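Local coordinates for cyclase (Uncultured organism, PDB 5IBZ), which is a putative cyclase-family enzyme that binds acetylphosphate in this crystal and may have arylformamidase activity, at residues A43-L55 with L288-L302. Sequence-based numbering, arbitrary orientation.
Sequences AARLIQTGKTFSL and LAKDCAQDGRYEFFL
Lys-51 reaches helix 286-295 with a chain long enough to set its ammonium between two carboxylates one helical turn apart. Lys-51 NZ lies 2.8 Å from Asp-291 OD1, on the syn lone pair, and 2.8 Å from Asp-295 OD2, which it meets from above the carboxylate plane. Shortening this side chain to alanine is likely to leave Asp-291 and Asp-295 without the cation that joins them, although Lys-323 also pairs with both. Arg-297 makes the second polar link: its NH2 donates nearly straight to Leu-46 O, 2.7 Å away, in the carbonyl plane. Gln-48 lays its flat amide on one face of the Arg-297 guanidinium, planes 9° apart, with OE1 over its centre, while Arg-297 NH1 pairs with the C-terminal carboxylate of Lys-323. Phe-53 CZ meets the Asp-291 carboxylate obliquely, planes 44° apart. Among apolar contacts, Leu-288 CA lies over one Phe-53 face, toward the rim, and Leu-288 CB meets Leu-55 CD2. Phe-301, its CG anti to the backbone N (chi1 -179°), turns its edge to the backbone between Ala-43 and Ala-44, where small methyl groups let the chain come close; Ile-47 CG1 packs 3.6 Å from Phe-301 CB. The contact packs helix 286-295 on edge strand 52-54, and the turn after helix 37-44 on strand 299-303, at one margin of the cyclase fold's mixed sheet.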
ATOM      1  N   ALA B  43     -26.144 -17.396 -23.717  1.00  8.67           N
ATOM      2  CA  ALA B  43     -25.169 -17.955 -22.804  1.00 10.58           C
ATOM      3  C   ALA B  43     -25.853 -18.513 -21.557  1.00 10.25           C
ATOM      4  O   ALA B  43     -25.480 -19.576 -21.045  1.00 10.57           O
ATOM      5  CB  ALA B  43     -24.142 -16.893 -22.425  1.00 14.49           C
ATOM      6  N   ALA B  44     -26.862 -17.802 -21.064  1.00  9.45           N
ATOM      7  CA  ALA B  44     -27.592 -18.250 -19.881  1.00  9.20           C
ATOM      8  C   ALA B  44     -28.252 -19.602 -20.089  1.00  9.60           C
ATOM      9  O   ALA B  44     -28.448 -20.359 -19.126  1.00 10.28           O
ATOM     10  CB  ALA B  44     -28.635 -17.237 -19.481  1.00 10.90           C
ATOM     11  N   ARG B  45     -28.637 -19.926 -21.323  1.00  9.74           N
ATOM     12  CA  ARG B  45     -29.278 -21.212 -21.598  0.55  9.69           C
ATOM     13  C   ARG B  45     -28.290 -22.377 -21.436  1.00 10.93           C
ATOM     14  O   ARG B  45     -28.689 -23.549 -21.371  1.00 13.02           O
ATOM     15  CB  ARG B  45     -29.885 -21.217 -23.010  0.55 12.37           C
ATOM     16  CG  ARG B  45     -30.980 -20.172 -23.245  0.55 10.12           C
ATOM     17  CD  ARG B  45     -32.251 -20.393 -22.408  0.55 12.40           C
ATOM     18  NE  ARG B  45     -32.156 -19.987 -21.009  0.55 11.75           N
ATOM     19  CZ  ARG B  45     -32.133 -18.738 -20.553  0.55 18.69           C
ATOM     20  NH1 ARG B  45     -32.058 -18.539 -19.251  0.55 11.48           N
ATOM     21  NH2 ARG B  45     -32.140 -17.688 -21.370  0.55 18.06           N
ATOM     22  N   LEU B  46     -27.001 -22.059 -21.369  1.00 11.28           N
ATOM     23  CA  LEU B  46     -25.988 -23.098 -21.125  1.00 11.03           C
ATOM     24  C   LEU B  46     -25.884 -23.490 -19.648  1.00 12.41           C
ATOM     25  O   LEU B  46     -25.171 -24.445 -19.307  1.00 13.37           O
ATOM     26  CB  LEU B  46     -24.610 -22.643 -21.611  1.00  9.10           C
ATOM     27  CG  LEU B  46     -24.560 -22.292 -23.085  1.00 13.26           C
ATOM     28  CD1 LEU B  46     -23.150 -21.822 -23.445  1.00 15.79           C
ATOM     29  CD2 LEU B  46     -24.999 -23.462 -23.946  1.00 15.54           C
ATOM     30  N   ILE B  47     -26.588 -22.772 -18.780  1.00 10.07           N
ATOM     31  CA  ILE B  47     -26.613 -23.114 -17.361  1.00 10.58           C
ATOM     32  C   ILE B  47     -27.691 -24.198 -17.188  1.00 11.65           C
ATOM     33  O   ILE B  47     -28.884 -23.920 -16.990  1.00 12.11           O
ATOM     34  CB  ILE B  47     -26.868 -21.886 -16.465  1.00  9.59           C
ATOM     35  CG1 ILE B  47     -25.759 -20.840 -16.692  1.00 11.02           C
ATOM     36  CG2 ILE B  47     -26.884 -22.291 -14.997  1.00 11.78           C
ATOM     37  CD1 ILE B  47     -25.937 -19.533 -15.951  1.00 10.98           C
ATOM     38  N   GLN B  48     -27.251 -25.450 -17.272  1.00 11.54           N
ATOM     39  CA  GLN B  48     -28.124 -26.610 -17.282  0.62 11.72           C
ATOM     40  C   GLN B  48     -27.947 -27.495 -16.043  1.00 12.49           C
ATOM     41  O   GLN B  48     -28.876 -28.179 -15.604  1.00 13.78           O
ATOM     42  CB  GLN B  48     -27.852 -27.405 -18.564  0.62 15.03           C
ATOM     43  CG  GLN B  48     -28.170 -26.583 -19.819  0.62 16.98           C
ATOM     44  CD  GLN B  48     -27.565 -27.124 -21.100  0.62 24.59           C
ATOM     45  OE1 GLN B  48     -26.963 -28.201 -21.127  0.62 24.10           O
ATOM     46  NE2 GLN B  48     -27.730 -26.368 -22.185  0.62 27.04           N
ATOM     47  N   THR B  49     -26.720 -27.519 -15.527  1.00 12.74           N
ATOM     48  CA  THR B  49     -26.385 -28.352 -14.378  1.00 10.85           C
ATOM     49  C   THR B  49     -26.124 -27.555 -13.102  1.00 10.45           C
ATOM     50  O   THR B  49     -26.215 -28.095 -11.996  1.00 12.45           O
ATOM     51  CB  THR B  49     -25.139 -29.218 -14.636  1.00 13.88           C
ATOM     52  OG1 THR B  49     -23.987 -28.371 -14.769  1.00 12.46           O
ATOM     53  CG2 THR B  49     -25.308 -30.065 -15.877  1.00 13.90           C
ATOM     54  N   GLY B  50     -25.755 -26.285 -13.258  1.00  9.89           N
ATOM     55  CA  GLY B  50     -25.399 -25.432 -12.136  1.00  9.90           C
ATOM     56  C   GLY B  50     -24.022 -25.669 -11.545  1.00 10.19           C
ATOM     57  O   GLY B  50     -23.720 -25.146 -10.475  1.00 10.87           O
ATOM     58  N   LYS B  51     -23.200 -26.484 -12.207  1.00  9.42           N
ATOM     59  CA  LYS B  51     -21.795 -26.633 -11.834  1.00 10.34           C
ATOM     60  C   LYS B  51     -21.120 -25.280 -11.977  1.00  9.45           C
ATOM     61  O   LYS B  51     -21.426 -24.523 -12.909  1.00 11.39           O
ATOM     62  CB  LYS B  51     -21.082 -27.673 -12.695  1.00 10.77           C
ATOM     63  CG  LYS B  51     -21.589 -29.098 -12.510  1.00 10.23           C
ATOM     64  CD  LYS B  51     -20.701 -30.140 -13.195  1.00 12.64           C
ATOM     65  CE  LYS B  51     -20.808 -30.036 -14.704  1.00 13.01           C
ATOM     66  NZ  LYS B  51     -20.089 -31.169 -15.354  1.00 13.63           N
ATOM     67  N   THR B  52     -20.247 -24.969 -11.022  1.00  9.37           N
ATOM     68  CA  THR B  52     -19.496 -23.714 -11.026  1.00  9.31           C
ATOM     69  C   THR B  52     -18.017 -23.968 -10.799  1.00  9.34           C
ATOM     70  O   THR B  52     -17.642 -24.858 -10.031  1.00 10.51           O
ATOM     71  CB  THR B  52     -20.004 -22.726  -9.943  1.00 13.85           C
ATOM     72  OG1 THR B  52     -19.951 -23.345  -8.639  1.00 15.51           O
ATOM     73  CG2 THR B  52     -21.424 -22.254 -10.258  1.00 15.96           C
ATOM     74  N   PHE B  53     -17.191 -23.158 -11.457  1.00  9.26           N
ATOM     75  CA  PHE B  53     -15.739 -23.218 -11.320  1.00  7.65           C
ATOM     76  C   PHE B  53     -15.156 -21.817 -11.240  1.00  7.45           C
ATOM     77  O   PHE B  53     -15.419 -20.989 -12.093  1.00 11.16           O
ATOM     78  CB  PHE B  53     -15.115 -23.962 -12.506  1.00  7.94           C
ATOM     79  CG  PHE B  53     -15.639 -25.350 -12.660  1.00  9.67           C
ATOM     80  CD1 PHE B  53     -15.047 -26.377 -11.985  1.00 12.86           C
ATOM     81  CD2 PHE B  53     -16.752 -25.608 -13.432  1.00 10.93           C
ATOM     82  CE1 PHE B  53     -15.531 -27.663 -12.097  1.00 16.39           C
ATOM     83  CE2 PHE B  53     -17.231 -26.912 -13.540  1.00 13.48           C
ATOM     84  CZ  PHE B  53     -16.623 -27.908 -12.869  1.00 13.27           C
ATOM     85  N   SER B  54     -14.383 -21.541 -10.192  1.00  8.29           N
ATOM     86  CA  SER B  54     -13.594 -20.318 -10.131  1.00  7.95           C
ATOM     87  C   SER B  54     -12.340 -20.474 -10.965  1.00  7.12           C
ATOM     88  O   SER B  54     -11.596 -21.434 -10.766  1.00  9.47           O
ATOM     89  CB  SER B  54     -13.200 -19.993  -8.705  1.00  8.60           C
ATOM     90  OG  SER B  54     -12.167 -19.033  -8.686  1.00  9.07           O
ATOM     91  N   LEU B  55     -12.087 -19.514 -11.850  1.00  7.49           N
ATOM     92  CA  LEU B  55     -10.920 -19.565 -12.715  1.00  7.58           C
ATOM     93  C   LEU B  55      -9.844 -18.597 -12.236  1.00  8.43           C
ATOM     94  O   LEU B  55      -9.017 -18.138 -13.023  1.00  8.39           O
ATOM     95  CB  LEU B  55     -11.315 -19.253 -14.174  1.00  7.60           C
ATOM     96  CG  LEU B  55     -12.568 -19.998 -14.659  1.00  8.63           C
ATOM     97  CD1 LEU B  55     -12.828 -19.648 -16.122  1.00  9.07           C
ATOM     98  CD2 LEU B  55     -12.425 -21.497 -14.521  1.00  7.67           C
ATOM     99  N   LEU B 288     -11.602 -26.678 -14.412  1.00  8.14           N
ATOM    100  CA  LEU B 288     -12.566 -26.501 -15.485  1.00  9.30           C
ATOM    101  C   LEU B 288     -12.261 -27.455 -16.628  1.00  9.06           C
ATOM    102  O   LEU B 288     -13.169 -28.096 -17.172  1.00  9.14           O
ATOM    103  CB  LEU B 288     -12.570 -25.060 -16.002  1.00  9.98           C
ATOM    104  CG  LEU B 288     -13.473 -24.799 -17.218  1.00 10.32           C
ATOM    105  CD1 LEU B 288     -14.959 -24.984 -16.883  1.00  8.98           C
ATOM    106  CD2 LEU B 288     -13.226 -23.428 -17.790  1.00 11.18           C
ATOM    107  N   ALA B 289     -10.991 -27.559 -17.002  1.00  8.30           N
ATOM    108  CA  ALA B 289     -10.629 -28.386 -18.143  1.00  8.51           C
ATOM    109  C   ALA B 289     -10.889 -29.872 -17.855  1.00  8.88           C
ATOM    110  O   ALA B 289     -11.348 -30.609 -18.737  1.00 10.27           O
ATOM    111  CB  ALA B 289      -9.187 -28.160 -18.533  1.00 10.38           C
ATOM    112  N   LYS B 290     -10.621 -30.318 -16.633  1.00  9.00           N
ATOM    113  CA  LYS B 290     -10.938 -31.695 -16.265  1.00 10.83           C
ATOM    114  C   LYS B 290     -12.432 -31.954 -16.382  1.00 11.29           C
ATOM    115  O   LYS B 290     -12.853 -33.002 -16.882  1.00 10.97           O
ATOM    116  CB  LYS B 290     -10.456 -32.000 -14.847  1.00 12.61           C
ATOM    117  CG  LYS B 290     -10.538 -33.468 -14.449  1.00 17.70           C
ATOM    118  CD  LYS B 290      -9.912 -33.657 -13.081  1.00 31.46           C
ATOM    119  CE  LYS B 290     -10.045 -35.088 -12.583  1.00 42.83           C
ATOM    120  NZ  LYS B 290      -9.739 -36.089 -13.644  1.00 49.24           N
ATOM    121  N   ASP B 291     -13.235 -30.997 -15.933  1.00  9.78           N
ATOM    122  CA  ASP B 291     -14.683 -31.159 -15.984  1.00 10.20           C
ATOM    123  C   ASP B 291     -15.159 -31.215 -17.434  1.00 10.05           C
ATOM    124  O   ASP B 291     -15.997 -32.042 -17.771  1.00 10.91           O
ATOM    125  CB  ASP B 291     -15.383 -30.034 -15.216  1.00  9.58           C
ATOM    126  CG  ASP B 291     -16.895 -30.183 -15.231  1.00 12.56           C
ATOM    127  OD1 ASP B 291     -17.390 -31.034 -14.471  1.00 13.70           O
ATOM    128  OD2 ASP B 291     -17.570 -29.469 -16.005  1.00 13.81           O
ATOM    129  N   CYS B 292     -14.641 -30.329 -18.282  1.00 11.42           N
ATOM    130  CA  CYS B 292     -15.037 -30.324 -19.698  1.00  9.93           C
ATOM    131  C   CYS B 292     -14.631 -31.620 -20.412  1.00  9.98           C
ATOM    132  O   CYS B 292     -15.345 -32.097 -21.295  1.00 10.67           O
ATOM    133  CB  CYS B 292     -14.440 -29.119 -20.420  1.00  8.88           C
ATOM    134  SG  CYS B 292     -15.079 -27.514 -19.850  1.00 11.05           S
ATOM    135  N   ALA B 293     -13.494 -32.201 -20.040  1.00 10.17           N
ATOM    136  CA  ALA B 293     -13.077 -33.461 -20.630  1.00 10.63           C
ATOM    137  C   ALA B 293     -14.045 -34.578 -20.257  1.00 10.42           C
ATOM    138  O   ALA B 293     -14.325 -35.464 -21.071  1.00 14.42           O
ATOM    139  CB  ALA B 293     -11.645 -33.817 -20.207  1.00 12.30           C
ATOM    140  N   GLN B 294     -14.607 -34.497 -19.060  1.00 10.46           N
ATOM    141  CA  GLN B 294     -15.527 -35.516 -18.571  1.00 12.83           C
ATOM    142  C   GLN B 294     -16.960 -35.378 -19.106  1.00 13.12           C
ATOM    143  O   GLN B 294     -17.621 -36.397 -19.343  1.00 13.15           O
ATOM    144  CB  GLN B 294     -15.558 -35.503 -17.034  1.00 16.59           C
ATOM    145  CG  GLN B 294     -14.519 -36.407 -16.406  1.00 35.03           C
ATOM    146  CD  GLN B 294     -14.180 -36.016 -14.977  1.00 46.09           C
ATOM    147  OE1 GLN B 294     -14.890 -35.233 -14.341  1.00 41.59           O
ATOM    148  NE2 GLN B 294     -13.080 -36.557 -14.469  1.00 50.59           N
ATOM    149  N   ASP B 295     -17.460 -34.157 -19.298  1.00 11.67           N
ATOM    150  CA  ASP B 295     -18.843 -34.020 -19.777  1.00 11.47           C
ATOM    151  C   ASP B 295     -18.947 -33.584 -21.228  1.00 10.61           C
ATOM    152  O   ASP B 295     -20.035 -33.590 -21.784  1.00 14.26           O
ATOM    153  CB  ASP B 295     -19.679 -33.092 -18.859  1.00 11.63           C
ATOM    154  CG  ASP B 295     -19.353 -31.596 -18.968  1.00 13.12           C
ATOM    155  OD1 ASP B 295     -18.558 -31.165 -19.817  1.00 12.40           O
ATOM    156  OD2 ASP B 295     -19.963 -30.834 -18.166  1.00 14.70           O
ATOM    157  N   GLY B 296     -17.810 -33.291 -21.863  1.00 10.71           N
ATOM    158  CA  GLY B 296     -17.787 -32.947 -23.269  1.00 13.10           C
ATOM    159  C   GLY B 296     -18.334 -31.577 -23.638  1.00 13.52           C
ATOM    160  O   GLY B 296     -18.508 -31.281 -24.820  1.00 17.05           O
ATOM    161  N   ARG B 297     -18.610 -30.748 -22.640  1.00 11.01           N
ATOM    162  CA  ARG B 297     -19.133 -29.404 -22.877  1.00 10.58           C
ATOM    163  C   ARG B 297     -18.076 -28.375 -22.593  1.00 10.37           C
ATOM    164  O   ARG B 297     -17.672 -28.224 -21.451  1.00 12.02           O
ATOM    165  CB  ARG B 297     -20.338 -29.134 -21.994  1.00 12.56           C
ATOM    166  CG  ARG B 297     -21.513 -30.059 -22.234  1.00 13.15           C
ATOM    167  CD  ARG B 297     -22.665 -29.696 -21.320  1.00 21.75           C
ATOM    168  NE  ARG B 297     -23.107 -28.319 -21.529  1.00 24.57           N
ATOM    169  CZ  ARG B 297     -23.589 -27.516 -20.581  1.00 28.28           C
ATOM    170  NH1 ARG B 297     -23.719 -27.928 -19.322  1.00 18.91           N
ATOM    171  NH2 ARG B 297     -23.960 -26.289 -20.909  1.00 30.34           N
ATOM    172  N   TYR B 298     -17.623 -27.674 -23.630  1.00  9.01           N
ATOM    173  CA  TYR B 298     -16.582 -26.662 -23.488  1.00  8.67           C
ATOM    174  C   TYR B 298     -17.113 -25.225 -23.589  1.00 10.39           C
ATOM    175  O   TYR B 298     -16.346 -24.264 -23.495  1.00 10.83           O
ATOM    176  CB  TYR B 298     -15.517 -26.896 -24.548  1.00  8.92           C
ATOM    177  CG  TYR B 298     -14.676 -28.120 -24.273  1.00  9.98           C
ATOM    178  CD1 TYR B 298     -15.097 -29.386 -24.638  1.00 15.04           C
ATOM    179  CD2 TYR B 298     -13.457 -27.981 -23.644  1.00 14.42           C
ATOM    180  CE1 TYR B 298     -14.287 -30.492 -24.362  1.00 14.32           C
ATOM    181  CE2 TYR B 298     -12.662 -29.059 -23.380  1.00 20.54           C
ATOM    182  CZ  TYR B 298     -13.080 -30.296 -23.714  1.00 20.29           C
ATOM    183  OH  TYR B 298     -12.243 -31.350 -23.411  1.00 32.77           O
ATOM    184  N   GLU B 299     -18.424 -25.100 -23.812  1.00 10.65           N
ATOM    185  CA  GLU B 299     -19.092 -23.802 -23.874  0.52 11.48           C
ATOM    186  C   GLU B 299     -19.920 -23.608 -22.625  1.00 12.48           C
ATOM    187  O   GLU B 299     -20.623 -24.524 -22.184  1.00 15.17           O
ATOM    188  CB  GLU B 299     -19.985 -23.687 -25.115  0.52 13.51           C
ATOM    189  CG  GLU B 299     -19.257 -23.886 -26.436  0.52 18.03           C
ATOM    190  CD  GLU B 299     -19.606 -25.202 -27.119  0.52 26.69           C
ATOM    191  OE1 GLU B 299     -20.197 -26.082 -26.464  0.52 28.24           O
ATOM    192  OE2 GLU B 299     -19.295 -25.351 -28.325  0.52 28.87           O
ATOM    193  N   PHE B 300     -19.832 -22.422 -22.031  1.00  9.30           N
ATOM    194  CA  PHE B 300     -20.478 -22.195 -20.745  1.00  9.62           C
ATOM    195  C   PHE B 300     -20.832 -20.732 -20.554  1.00 10.55           C
ATOM    196  O   PHE B 300     -20.481 -19.873 -21.379  1.00 10.48           O
ATOM    197  CB  PHE B 300     -19.564 -22.648 -19.609  1.00  9.99           C
ATOM    198  CG  PHE B 300     -18.144 -22.176 -19.776  1.00 10.18           C
ATOM    199  CD1 PHE B 300     -17.760 -20.923 -19.352  1.00  9.52           C
ATOM    200  CD2 PHE B 300     -17.211 -22.975 -20.401  1.00 11.95           C
ATOM    201  CE1 PHE B 300     -16.470 -20.492 -19.524  1.00  9.97           C
ATOM    202  CE2 PHE B 300     -15.924 -22.549 -20.579  1.00 11.09           C
ATOM    203  CZ  PHE B 300     -15.550 -21.299 -20.147  1.00 11.09           C
ATOM    204  N   PHE B 301     -21.557 -20.459 -19.479  1.00  8.38           N
ATOM    205  CA  PHE B 301     -21.817 -19.081 -19.077  1.00  8.55           C
ATOM    206  C   PHE B 301     -20.631 -18.626 -18.243  1.00 10.94           C
ATOM    207  O   PHE B 301     -20.184 -19.337 -17.349  1.00  9.50           O
ATOM    208  CB  PHE B 301     -23.138 -18.969 -18.305  1.00  8.12           C
ATOM    209  CG  PHE B 301     -23.498 -17.573 -17.872  1.00  9.48           C
ATOM    210  CD1 PHE B 301     -23.030 -17.059 -16.666  1.00 13.60           C
ATOM    211  CD2 PHE B 301     -24.325 -16.802 -18.657  1.00 13.50           C
ATOM    212  CE1 PHE B 301     -23.397 -15.774 -16.262  1.00 16.07           C
ATOM    213  CE2 PHE B 301     -24.679 -15.509 -18.267  1.00 19.43           C
ATOM    214  CZ  PHE B 301     -24.218 -15.010 -17.062  1.00 18.45           C
ATOM    215  N   LEU B 302     -20.092 -17.464 -18.582  1.00  7.41           N
ATOM    216  CA  LEU B 302     -18.927 -16.909 -17.903  1.00  7.85           C
ATOM    217  C   LEU B 302     -19.269 -15.590 -17.240  1.00  7.70           C
ATOM    218  O   LEU B 302     -19.751 -14.675 -17.916  1.00  9.06           O
ATOM    219  CB  LEU B 302     -17.801 -16.692 -18.898  1.00  7.17           C
ATOM    220  CG  LEU B 302     -16.498 -16.128 -18.329  1.00  7.45           C
ATOM    221  CD1 LEU B 302     -15.926 -17.029 -17.262  1.00 11.53           C
ATOM    222  CD2 LEU B 302     -15.510 -15.948 -19.440  1.00 12.51           C
TER